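Long-range contacts in disulphide isomerase (Xylella fastidiosa, PDB 3FK8), which is a thioredoxin-fold protein that probably acts as a thiol-disulphide isomerase, rearranging disulphide bonds in other proteins: residues Ser50-Ile60 against Asp121-Thr132; Tyr84-Val95 against Thr107-Ala116. All coordinates share one frame; numbering follows the deposited sequence. Where two conformers were deposited one is given.

Both contacts belong to one thioredoxin-like domain, contact 2 nested inside the chain loop that contact 1 closes. Contact 1 lays the C-terminal helix 121-132 against the end of helix 42-51 and the start of helix 54-63; contact 2 joins the segment entering strand 94-98 to the one leaving strand 104-107. Their centres lie about 17 Å apart, yet they touch: the Phe127 ring packs on Thr108 and Leu113. Both are partly buried, burying 630 and 672 Å² between their segments, but contact 2 is centred nearer the chain centre (about 9 against 12 Å). Contact 1 is mainly side-chain packing with a polar, water-bridged end; contact 2 relies on backbone atoms, a salt bridge and waters beside a cis-proline.

Contact 1: Ser50-Ile60 against Asp121-Thr132; sequences SLRNQKNTALI and DQGIYDFFAKIT
Lys55 lies across the ring of Tyr125, its CE 3.6 Å from the ring centroid and 12° off the normal, a CH-pi contact. Lys55 NZ lies 4.5 Å from the Tyr125 centroid, a cation-pi pair over the same face. The extended lysine chain, with CG anti to the backbone N (chi1 178°), makes this reach possible. At the ring edge, in plane, Asn56 OD1 meets Tyr125 CD1 at 3.3 Å. The amide of Asn56 is held by ND2 donating to Ser50 O from above the carbonyl plane, a tilted bond; that carbonyl also receives Asn53 N from the opposite face.

At the N-terminal end of helix 121-132, Ser50 OG donates to Asp121 OD1 (2.7 Å), arriving from above the carboxylate plane. A water links Asp121 OD2 to Asn53 ND2, while Asn53 OD1 N-caps the next helix by accepting from Asn56 N. Toward the other end, Leu59 is a knob among Tyr125, Phe128, Ala129 and Thr132, with CD2 3.8 Å from Phe128 CB. Leu51 CD2 touches both Ile124 CG2 (3.7 Å) and Phe128 CE2.

Helices 54-60 and 121-132 run nearly parallel, their segment axes 10.2 Å apart and 9° from alignment. Leu47 of helix 42-51 packs on both Ile124 and Phe128, and Phe64, just before strand 65-70, touches Ile131 and Thr132.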
loop_
_atom_site.group_PDB
_atom_site.type_symbol
_atom_site.label_atom_id
_atom_site.label_comp_id
_atom_site.label_asym_id
_atom_site.label_seq_id
_atom_site.Cartn_x
_atom_site.Cartn_y
_atom_site.Cartn_z
ATOM N N SER A 50 2.673 1.137 12.022
ATOM C CA SER A 50 2.609 2.586 12.036
ATOM C C SER A 50 1.342 3.165 11.436
ATOM O O SER A 50 0.754 4.104 11.985
ATOM C CB SER A 50 3.830 3.136 11.297
ATOM O OG SER A 50 3.899 4.545 11.466
ATOM N N LEU A 51 0.900 2.611 10.311
ATOM C CA LEU A 51 -0.305 3.094 9.673
ATOM C C LEU A 51 -1.550 2.860 10.507
ATOM O O LEU A 51 -2.533 3.547 10.296
ATOM C CB LEU A 51 -0.474 2.534 8.251
ATOM C CG LEU A 51 0.598 3.040 7.255
ATOM C CD1 LEU A 51 0.311 2.436 5.901
ATOM C CD2 LEU A 51 0.654 4.586 7.199
ATOM N N ARG A 52 -1.447 1.923 11.456
ATOM C CA ARG A 52 -2.519 1.580 12.386
ATOM C C ARG A 52 -2.684 2.595 13.504
ATOM O O ARG A 52 -3.764 2.631 14.135
ATOM C CB ARG A 52 -2.284 0.193 13.015
ATOM C CG ARG A 52 -2.685 -0.932 12.099
ATOM C CD ARG A 52 -2.898 -2.235 12.828
ATOM N NE ARG A 52 -1.675 -2.963 13.120
ATOM C CZ ARG A 52 -1.029 -2.913 14.285
ATOM N NH1 ARG A 52 -1.467 -2.130 15.264
ATOM N NH2 ARG A 52 0.069 -3.633 14.463
ATOM N N ASN A 53 -1.662 3.426 13.755
ATOM C CA ASN A 53 -1.754 4.342 14.906
ATOM C C ASN A 53 -2.840 5.394 14.654
ATOM O O ASN A 53 -3.364 5.520 13.554
ATOM C CB ASN A 53 -0.381 4.876 15.355
ATOM C CG ASN A 53 0.167 6.009 14.495
ATOM O OD1 ASN A 53 -0.566 6.679 13.784
ATOM N ND2 ASN A 53 1.473 6.253 14.608
ATOM N N GLN A 54 -3.250 6.120 15.691
ATOM C CA GLN A 54 -4.375 7.007 15.572
ATOM C C GLN A 54 -4.140 8.153 14.570
ATOM O O GLN A 54 -4.994 8.446 13.738
ATOM C CB GLN A 54 -4.736 7.543 16.968
ATOM C CG GLN A 54 -6.138 7.990 17.029
ATOM C CD GLN A 54 -6.686 8.118 18.432
ATOM O OE1 GLN A 54 -5.965 8.222 19.415
ATOM N NE2 GLN A 54 -8.002 8.125 18.514
ATOM N N LYS A 55 -2.984 8.806 14.678
ATOM C CA LYS A 55 -2.671 9.939 13.760
ATOM C C LYS A 55 -2.618 9.466 12.307
ATOM O O LYS A 55 -3.204 10.063 11.400
ATOM C CB LYS A 55 -1.342 10.599 14.122
ATOM C CG LYS A 55 -0.922 11.709 13.239
ATOM C CD LYS A 55 0.249 12.488 13.851
ATOM C CE LYS A 55 0.703 13.599 12.891
ATOM N NZ LYS A 55 1.697 14.456 13.603
ATOM N N ASN A 56 -1.952 8.350 12.092
ATOM C CA ASN A 56 -1.750 7.911 10.738
ATOM C C ASN A 56 -3.027 7.302 10.144
ATOM O O ASN A 56 -3.308 7.466 8.961
ATOM C CB ASN A 56 -0.563 6.947 10.640
ATOM C CG ASN A 56 0.753 7.615 10.956
ATOM O OD1 ASN A 56 0.815 8.847 11.070
ATOM N ND2 ASN A 56 1.838 6.812 11.081
ATOM N N THR A 57 -3.799 6.585 10.953
ATOM C CA THR A 57 -5.108 6.018 10.522
ATOM C C THR A 57 -5.993 7.151 10.024
ATOM O O THR A 57 -6.672 6.997 9.012
ATOM C CB THR A 57 -5.890 5.348 11.694
ATOM O OG1 THR A 57 -5.250 4.136 12.020
ATOM C CG2 THR A 57 -7.353 5.016 11.299
ATOM N N ALA A 58 -6.029 8.267 10.761
ATOM C CA ALA A 58 -6.902 9.355 10.402
ATOM C C ALA A 58 -6.467 9.949 9.093
ATOM O O ALA A 58 -7.311 10.229 8.241
ATOM C CB ALA A 58 -6.892 10.454 11.504
ATOM N N LEU A 59 -5.154 10.147 8.906
ATOM C CA LEU A 59 -4.653 10.678 7.616
ATOM C C LEU A 59 -5.045 9.776 6.448
ATOM O O LEU A 59 -5.593 10.256 5.418
ATOM C CB LEU A 59 -3.159 10.750 7.681
ATOM C CG LEU A 59 -2.507 11.223 6.381
ATOM C CD1 LEU A 59 -2.710 12.708 6.120
ATOM C CD2 LEU A 59 -0.988 10.900 6.324
ATOM N N ILE A 60 -4.818 8.465 6.613
ATOM C CA ILE A 60 -5.037 7.526 5.496
ATOM C C ILE A 60 -6.543 7.397 5.213
ATOM O O ILE A 60 -6.998 7.439 4.038
ATOM C CB ILE A 60 -4.430 6.134 5.824
ATOM C CG1 ILE A 60 -2.881 6.208 5.976
ATOM C CG2 ILE A 60 -4.770 5.111 4.750
ATOM C CD1 ILE A 60 -2.123 6.785 4.772
ATOM N N ASP A 121 7.355 7.052 13.231
ATOM C CA ASP A 121 5.958 7.313 12.904
ATOM C C ASP A 121 5.809 8.656 12.168
ATOM O O ASP A 121 4.967 8.778 11.285
ATOM C CB ASP A 121 5.080 7.324 14.156
ATOM C CG ASP A 121 4.831 5.942 14.712
ATOM O OD1 ASP A 121 4.922 4.948 13.971
ATOM O OD2 ASP A 121 4.438 5.840 15.888
ATOM N N GLN A 122 6.613 9.655 12.535
ATOM C CA GLN A 122 6.527 10.939 11.893
ATOM C C GLN A 122 7.051 10.850 10.433
ATOM O O GLN A 122 6.491 11.481 9.525
ATOM C CB GLN A 122 7.363 11.983 12.651
ATOM C CG GLN A 122 7.179 13.396 12.030
ATOM C CD GLN A 122 5.766 13.915 12.179
ATOM O OE1 GLN A 122 5.197 13.888 13.266
ATOM N NE2 GLN A 122 5.208 14.430 11.151
ATOM N N GLY A 123 8.126 10.064 10.193
ATOM C CA GLY A 123 8.634 9.868 8.822
ATOM C C GLY A 123 7.573 9.198 7.955
ATOM O O GLY A 123 7.398 9.586 6.808
ATOM N N ILE A 124 6.856 8.219 8.516
ATOM C CA ILE A 124 5.815 7.545 7.773
ATOM C C ILE A 124 4.642 8.504 7.509
ATOM O O ILE A 124 4.138 8.616 6.375
ATOM C CB ILE A 124 5.418 6.216 8.487
ATOM C CG1 ILE A 124 6.591 5.260 8.318
ATOM C CG2 ILE A 124 4.105 5.628 7.930
ATOM C CD1 ILE A 124 6.515 4.040 9.219
ATOM N N TYR A 125 4.231 9.242 8.552
ATOM C CA TYR A 125 3.220 10.255 8.378
ATOM C C TYR A 125 3.607 11.229 7.263
ATOM O O TYR A 125 2.802 11.494 6.363
ATOM C CB TYR A 125 2.986 11.002 9.702
ATOM C CG TYR A 125 1.958 12.106 9.537
ATOM C CD1 TYR A 125 0.600 11.841 9.699
ATOM C CD2 TYR A 125 2.341 13.403 9.152
ATOM C CE1 TYR A 125 -0.369 12.863 9.528
ATOM C CE2 TYR A 125 1.411 14.407 8.970
ATOM C CZ TYR A 125 0.051 14.134 9.149
ATOM O OH TYR A 125 -0.895 15.129 8.990
ATOM N N ASP A 126 4.844 11.726 7.297
ATOM C CA ASP A 126 5.249 12.763 6.343
ATOM C C ASP A 126 5.199 12.196 4.914
ATOM O O ASP A 126 4.855 12.911 3.947
ATOM C CB ASP A 126 6.647 13.283 6.643
ATOM C CG ASP A 126 6.699 14.180 7.866
ATOM O OD1 ASP A 126 5.632 14.610 8.349
ATOM O OD2 ASP A 126 7.826 14.389 8.332
ATOM N N PHE A 127 5.611 10.938 4.755
ATOM C CA PHE A 127 5.618 10.316 3.429
ATOM C C PHE A 127 4.196 10.340 2.842
ATOM O O PHE A 127 3.973 10.746 1.686
ATOM C CB PHE A 127 6.130 8.873 3.540
ATOM C CG PHE A 127 6.113 8.156 2.215
ATOM C CD1 PHE A 127 7.224 8.201 1.397
ATOM C CD2 PHE A 127 4.973 7.480 1.789
ATOM C CE1 PHE A 127 7.201 7.578 0.138
ATOM C CE2 PHE A 127 4.940 6.839 0.521
ATOM C CZ PHE A 127 6.037 6.892 -0.264
ATOM N N PHE A 128 3.212 9.882 3.596
ATOM C CA PHE A 128 1.851 9.827 3.086
ATOM C C PHE A 128 1.180 11.197 3.011
ATOM O O PHE A 128 0.447 11.500 2.077
ATOM C CB PHE A 128 1.025 8.792 3.890
ATOM C CG PHE A 128 1.456 7.378 3.615
ATOM C CD1 PHE A 128 1.006 6.740 2.429
ATOM C CD2 PHE A 128 2.380 6.722 4.400
ATOM C CE1 PHE A 128 1.428 5.459 2.115
ATOM C CE2 PHE A 128 2.830 5.464 4.064
ATOM C CZ PHE A 128 2.360 4.829 2.918
ATOM N N ALA A 129 1.534 12.074 3.946
ATOM C CA ALA A 129 1.010 13.448 3.940
ATOM C C ALA A 129 1.446 14.187 2.677
ATOM O O ALA A 129 0.639 14.947 2.103
ATOM C CB ALA A 129 1.455 14.209 5.192
ATOM N N LYS A 130 2.696 14.009 2.227
ATOM C CA LYS A 130 3.173 14.649 1.002
ATOM C C LYS A 130 2.284 14.300 -0.179
ATOM O O LYS A 130 2.023 15.152 -1.034
ATOM C CB LYS A 130 4.622 14.271 0.715
ATOM C CG LYS A 130 5.280 15.111 -0.370
ATOM C CD LYS A 130 6.559 15.710 0.148
ATOM C CE LYS A 130 7.565 14.616 0.466
ATOM N NZ LYS A 130 7.130 13.702 1.563
ATOM N N ILE A 131 1.842 13.033 -0.262
ATOM C CA ILE A 131 0.974 12.614 -1.346
ATOM C C ILE A 131 -0.370 13.363 -1.271
ATOM O O ILE A 131 -0.950 13.705 -2.309
ATOM C CB ILE A 131 0.765 11.107 -1.286
ATOM C CG1 ILE A 131 2.071 10.360 -1.563
ATOM C CG2 ILE A 131 -0.356 10.676 -2.245
ATOM C CD1 ILE A 131 2.063 8.883 -1.075
ATOM N N THR A 132 -0.831 13.675 -0.059
ATOM C CA THR A 132 -2.141 14.330 0.110
ATOM C C THR A 132 -2.081 15.836 -0.147
ATOM O O THR A 132 -3.135 16.468 -0.235
ATOM C CB THR A 132 -2.760 14.065 1.513
ATOM O OG1 THR A 132 -2.012 14.775 2.524
ATOM C CG2 THR A 132 -2.784 12.564 1.828
HETATM O O HOH W 1 2.602 4.360 16.923
HETATM O O HOH W 2 2.859 16.265 11.714
#

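Contact 2: Tyr84-Val95 against Thr107-Ala116; sequences YGDPIQDGIPAV and TTKGGELANA
Two bends in the Lys109 chain, at chi2 and chi3 (-85°), fold its amine back to Asp90, whose CG stands beside its own backbone N. In the lysine conformer given, one of two deposited, Lys109 NZ forms a salt bridge with Asp90 OD2 at 2.7 Å, nearly in line with the C-O bond. The fit is tight, for Asp90 OD2 also lies 3.0 Å from Lys109 O, a second acceptor. Lys109 NZ donates to Asp86 O as well, at 2.7 Å and from above the carbonyl plane; Gln89 N reaches that oxygen from the opposite face. A weak third bond goes to Gly85 O, so in this conformer one ammonium group meets three residues of the 85-90 turn.

Thr108 holds OG1 between its backbone N and carbonyl carbon (chi1 49°), which sets the hydroxyl to accept from Val95 N at 3.0 Å, with an N-H...O angle of 161°. Thr108 N returns a bond to Val95 O, also 3.0 Å, completing a reciprocal pair in which a side chain replaces one backbone acceptor. The methyl CG2 meanwhile packs on Val95 CG2.

Beyond this pair the backbones stay close, and one water bridges them, accepting from Leu113 N and donating to Pro93 O. Leu113 also packs CD1 on Val95 CG1 (3.8 Å), and Pro93 sets the flank of its ring, CG and CD, against Leu113 O.

The peptide bond before Pro93 is cis, and this proline packs on Asp43, Cys44 and Leu47 of helix 42-51, Cys44 belonging to a CxxC sequence at the helix start. That pairing, just ahead of the central antiparallel strand 94-98, is the hallmark of the thioredoxin fold, consistent with a redox site formed by Cys41 and Cys44.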
loop_
_atom_site.group_PDB
_atom_site.type_symbol
_atom_site.label_atom_id
_atom_site.label_comp_id
_atom_site.label_asym_id
_atom_site.label_seq_id
_atom_site.Cartn_x
_atom_site.Cartn_y
_atom_site.Cartn_z
ATOM N N TYR A 84 0.664 -2.326 -12.511
ATOM C CA TYR A 84 0.635 -1.032 -11.841
ATOM C C TYR A 84 2.029 -0.461 -11.718
ATOM O O TYR A 84 2.289 0.391 -10.860
ATOM C CB TYR A 84 -0.119 -1.121 -10.486
ATOM C CG TYR A 84 -1.577 -1.191 -10.656
ATOM C CD1 TYR A 84 -2.320 -0.050 -10.938
ATOM C CD2 TYR A 84 -2.264 -2.407 -10.596
ATOM C CE1 TYR A 84 -3.685 -0.127 -11.175
ATOM C CE2 TYR A 84 -3.664 -2.481 -10.808
ATOM C CZ TYR A 84 -4.375 -1.331 -11.059
ATOM O OH TYR A 84 -5.719 -1.438 -11.358
ATOM N N GLY A 85 2.921 -0.883 -12.612
ATOM C CA GLY A 85 4.205 -0.224 -12.749
ATOM C C GLY A 85 5.374 -0.830 -12.000
ATOM O O GLY A 85 6.367 -0.122 -11.751
ATOM N N ASP A 86 5.294 -2.128 -11.693
ATOM C CA ASP A 86 6.369 -2.873 -11.013
ATOM C C ASP A 86 6.832 -2.273 -9.709
ATOM O O ASP A 86 8.038 -2.207 -9.507
ATOM C CB ASP A 86 7.559 -3.069 -11.945
ATOM C CG ASP A 86 7.218 -3.887 -13.153
ATOM O OD1 ASP A 86 6.792 -5.052 -12.987
ATOM O OD2 ASP A 86 7.423 -3.374 -14.277
ATOM N N PRO A 87 5.927 -1.871 -8.819
ATOM C CA PRO A 87 6.362 -1.192 -7.601
ATOM C C PRO A 87 7.319 -2.052 -6.748
ATOM O O PRO A 87 8.134 -1.499 -6.030
ATOM C CB PRO A 87 5.028 -0.985 -6.841
ATOM C CG PRO A 87 4.102 -1.998 -7.419
ATOM C CD PRO A 87 4.455 -2.019 -8.840
ATOM N N ILE A 88 7.184 -3.376 -6.783
ATOM C CA ILE A 88 7.958 -4.226 -5.876
ATOM C C ILE A 88 9.354 -4.496 -6.361
ATOM O O ILE A 88 10.162 -5.042 -5.624
ATOM C CB ILE A 88 7.275 -5.586 -5.597
ATOM C CG1 ILE A 88 7.325 -6.524 -6.816
ATOM C CG2 ILE A 88 5.881 -5.327 -5.079
ATOM C CD1 ILE A 88 6.646 -7.855 -6.587
ATOM N N GLN A 89 9.662 -4.151 -7.607
ATOM C CA GLN A 89 10.995 -4.554 -8.108
ATOM C C GLN A 89 12.125 -3.803 -7.405
ATOM O O GLN A 89 13.257 -4.231 -7.380
ATOM C CB GLN A 89 11.015 -4.571 -9.656
ATOM C CG GLN A 89 10.115 -5.709 -10.266
ATOM C CD GLN A 89 10.222 -5.921 -11.788
ATOM O OE1 GLN A 89 10.832 -5.133 -12.514
ATOM N NE2 GLN A 89 9.577 -6.993 -12.269
ATOM N N ASP A 90 11.751 -2.741 -6.749
ATOM C CA ASP A 90 12.600 -1.895 -6.093
ATOM C C ASP A 90 12.594 -2.124 -4.551
ATOM O O ASP A 90 13.213 -1.350 -3.816
ATOM C CB ASP A 90 12.197 -0.467 -6.555
ATOM C CG ASP A 90 12.421 -0.254 -8.062
ATOM O OD1 ASP A 90 13.560 -0.442 -8.539
ATOM O OD2 ASP A 90 11.465 0.080 -8.797
ATOM N N GLY A 91 11.911 -3.206 -4.096
ATOM C CA GLY A 91 11.788 -3.645 -2.702
ATOM C C GLY A 91 10.353 -3.540 -2.170
ATOM O O GLY A 91 9.548 -2.785 -2.719
ATOM N N ILE A 92 10.084 -4.251 -1.077
ATOM C CA ILE A 92 8.833 -4.147 -0.331
ATOM C C ILE A 92 9.091 -3.664 1.095
ATOM O O ILE A 92 10.176 -3.852 1.640
ATOM C CB ILE A 92 8.006 -5.489 -0.340
ATOM C CG1 ILE A 92 8.862 -6.630 0.214
ATOM C CG2 ILE A 92 7.437 -5.776 -1.741
ATOM C CD1 ILE A 92 8.014 -7.869 0.504
ATOM N N PRO A 93 8.096 -3.011 1.713
ATOM C CA PRO A 93 6.792 -2.657 1.136
ATOM C C PRO A 93 6.926 -1.618 0.075
ATOM O O PRO A 93 7.863 -0.832 0.077
ATOM C CB PRO A 93 6.010 -2.122 2.355
ATOM C CG PRO A 93 7.102 -1.585 3.256
ATOM C CD PRO A 93 8.250 -2.533 3.097
ATOM N N ALA A 94 5.998 -1.617 -0.864
ATOM C CA ALA A 94 5.946 -0.658 -1.978
ATOM C C ALA A 94 4.536 -0.186 -2.152
ATOM O O ALA A 94 3.599 -0.897 -1.827
ATOM C CB ALA A 94 6.462 -1.289 -3.249
ATOM N N VAL A 95 4.363 1.034 -2.645
ATOM C CA VAL A 95 3.020 1.563 -2.809
ATOM C C VAL A 95 2.791 2.105 -4.219
ATOM O O VAL A 95 3.741 2.527 -4.900
ATOM C CB VAL A 95 2.572 2.574 -1.709
ATOM C CG1 VAL A 95 2.688 1.985 -0.216
ATOM C CG2 VAL A 95 3.395 3.733 -1.772
ATOM N N THR A 107 4.235 5.776 -7.983
ATOM C CA THR A 107 4.667 4.481 -7.528
ATOM C C THR A 107 6.018 4.665 -6.787
ATOM O O THR A 107 6.838 5.506 -7.175
ATOM C CB THR A 107 4.794 3.528 -8.759
ATOM O OG1 THR A 107 3.502 3.276 -9.358
ATOM C CG2 THR A 107 5.397 2.240 -8.378
ATOM N N THR A 108 6.294 3.850 -5.790
ATOM C CA THR A 108 7.636 3.883 -5.169
ATOM C C THR A 108 8.547 3.066 -6.032
ATOM O O THR A 108 8.377 1.897 -6.105
ATOM C CB THR A 108 7.603 3.384 -3.761
ATOM O OG1 THR A 108 6.899 2.132 -3.716
ATOM C CG2 THR A 108 6.857 4.394 -2.883
ATOM N N LYS A 109 9.491 3.702 -6.728
ATOM C CA LYS A 109 10.394 3.011 -7.627
ATOM C C LYS A 109 11.840 3.009 -7.127
ATOM O O LYS A 109 12.733 2.666 -7.886
ATOM C CB LYS A 109 10.299 3.637 -9.029
ATOM C CG LYS A 109 9.015 3.247 -9.720
ATOM C CD LYS A 109 8.825 1.733 -9.674
ATOM C CE LYS A 109 9.581 1.072 -10.825
ATOM N NZ LYS A 109 9.628 -0.408 -10.691
ATOM N N GLY A 110 12.105 3.477 -5.899
ATOM C CA GLY A 110 13.466 3.562 -5.363
ATOM C C GLY A 110 13.531 2.995 -4.002
ATOM O O GLY A 110 14.407 3.356 -3.230
ATOM N N GLY A 111 12.588 2.087 -3.681
ATOM C CA GLY A 111 12.650 1.455 -2.380
ATOM C C GLY A 111 12.448 2.469 -1.271
ATOM O O GLY A 111 12.942 2.288 -0.159
ATOM N N GLU A 112 11.621 3.491 -1.549
ATOM C CA GLU A 112 11.326 4.569 -0.580
ATOM C C GLU A 112 10.877 4.055 0.788
ATOM O O GLU A 112 11.188 4.653 1.813
ATOM C CB GLU A 112 10.243 5.502 -1.128
ATOM C CG GLU A 112 10.721 6.439 -2.213
ATOM C CD GLU A 112 10.580 5.891 -3.636
ATOM O OE1 GLU A 112 10.575 4.653 -3.844
ATOM O OE2 GLU A 112 10.596 6.728 -4.580
ATOM N N LEU A 113 10.114 2.954 0.802
ATOM C CA LEU A 113 9.604 2.379 2.060
ATOM C C LEU A 113 10.268 1.050 2.402
ATOM O O LEU A 113 9.852 0.408 3.363
ATOM C CB LEU A 113 8.067 2.217 2.007
ATOM C CG LEU A 113 7.336 3.537 1.783
ATOM C CD1 LEU A 113 5.854 3.221 1.582
ATOM C CD2 LEU A 113 7.529 4.516 2.951
ATOM N N ALA A 114 11.334 0.691 1.691
ATOM C CA ALA A 114 11.897 -0.645 1.890
ATOM C C ALA A 114 12.630 -0.800 3.239
ATOM O O ALA A 114 12.940 -1.918 3.636
ATOM C CB ALA A 114 12.755 -1.030 0.713
ATOM N N ASN A 115 12.914 0.320 3.911
ATOM C CA ASN A 115 13.462 0.281 5.273
ATOM C C ASN A 115 12.477 0.819 6.286
ATOM O O ASN A 115 12.886 1.424 7.282
ATOM C CB ASN A 115 14.834 0.958 5.316
ATOM C CG ASN A 115 15.882 0.039 4.716
ATOM O OD1 ASN A 115 16.336 -0.907 5.370
ATOM N ND2 ASN A 115 16.226 0.273 3.441
ATOM N N ALA A 116 11.175 0.574 6.067
ATOM C CA ALA A 116 10.151 1.134 6.972
ATOM C C ALA A 116 10.348 0.715 8.435
ATOM O O ALA A 116 9.939 1.457 9.321
ATOM C CB ALA A 116 8.756 0.750 6.491
HETATM O O HOH W 3 10.069 0.200 -3.861
HETATM O O HOH W 4 9.228 1.176 -1.308
#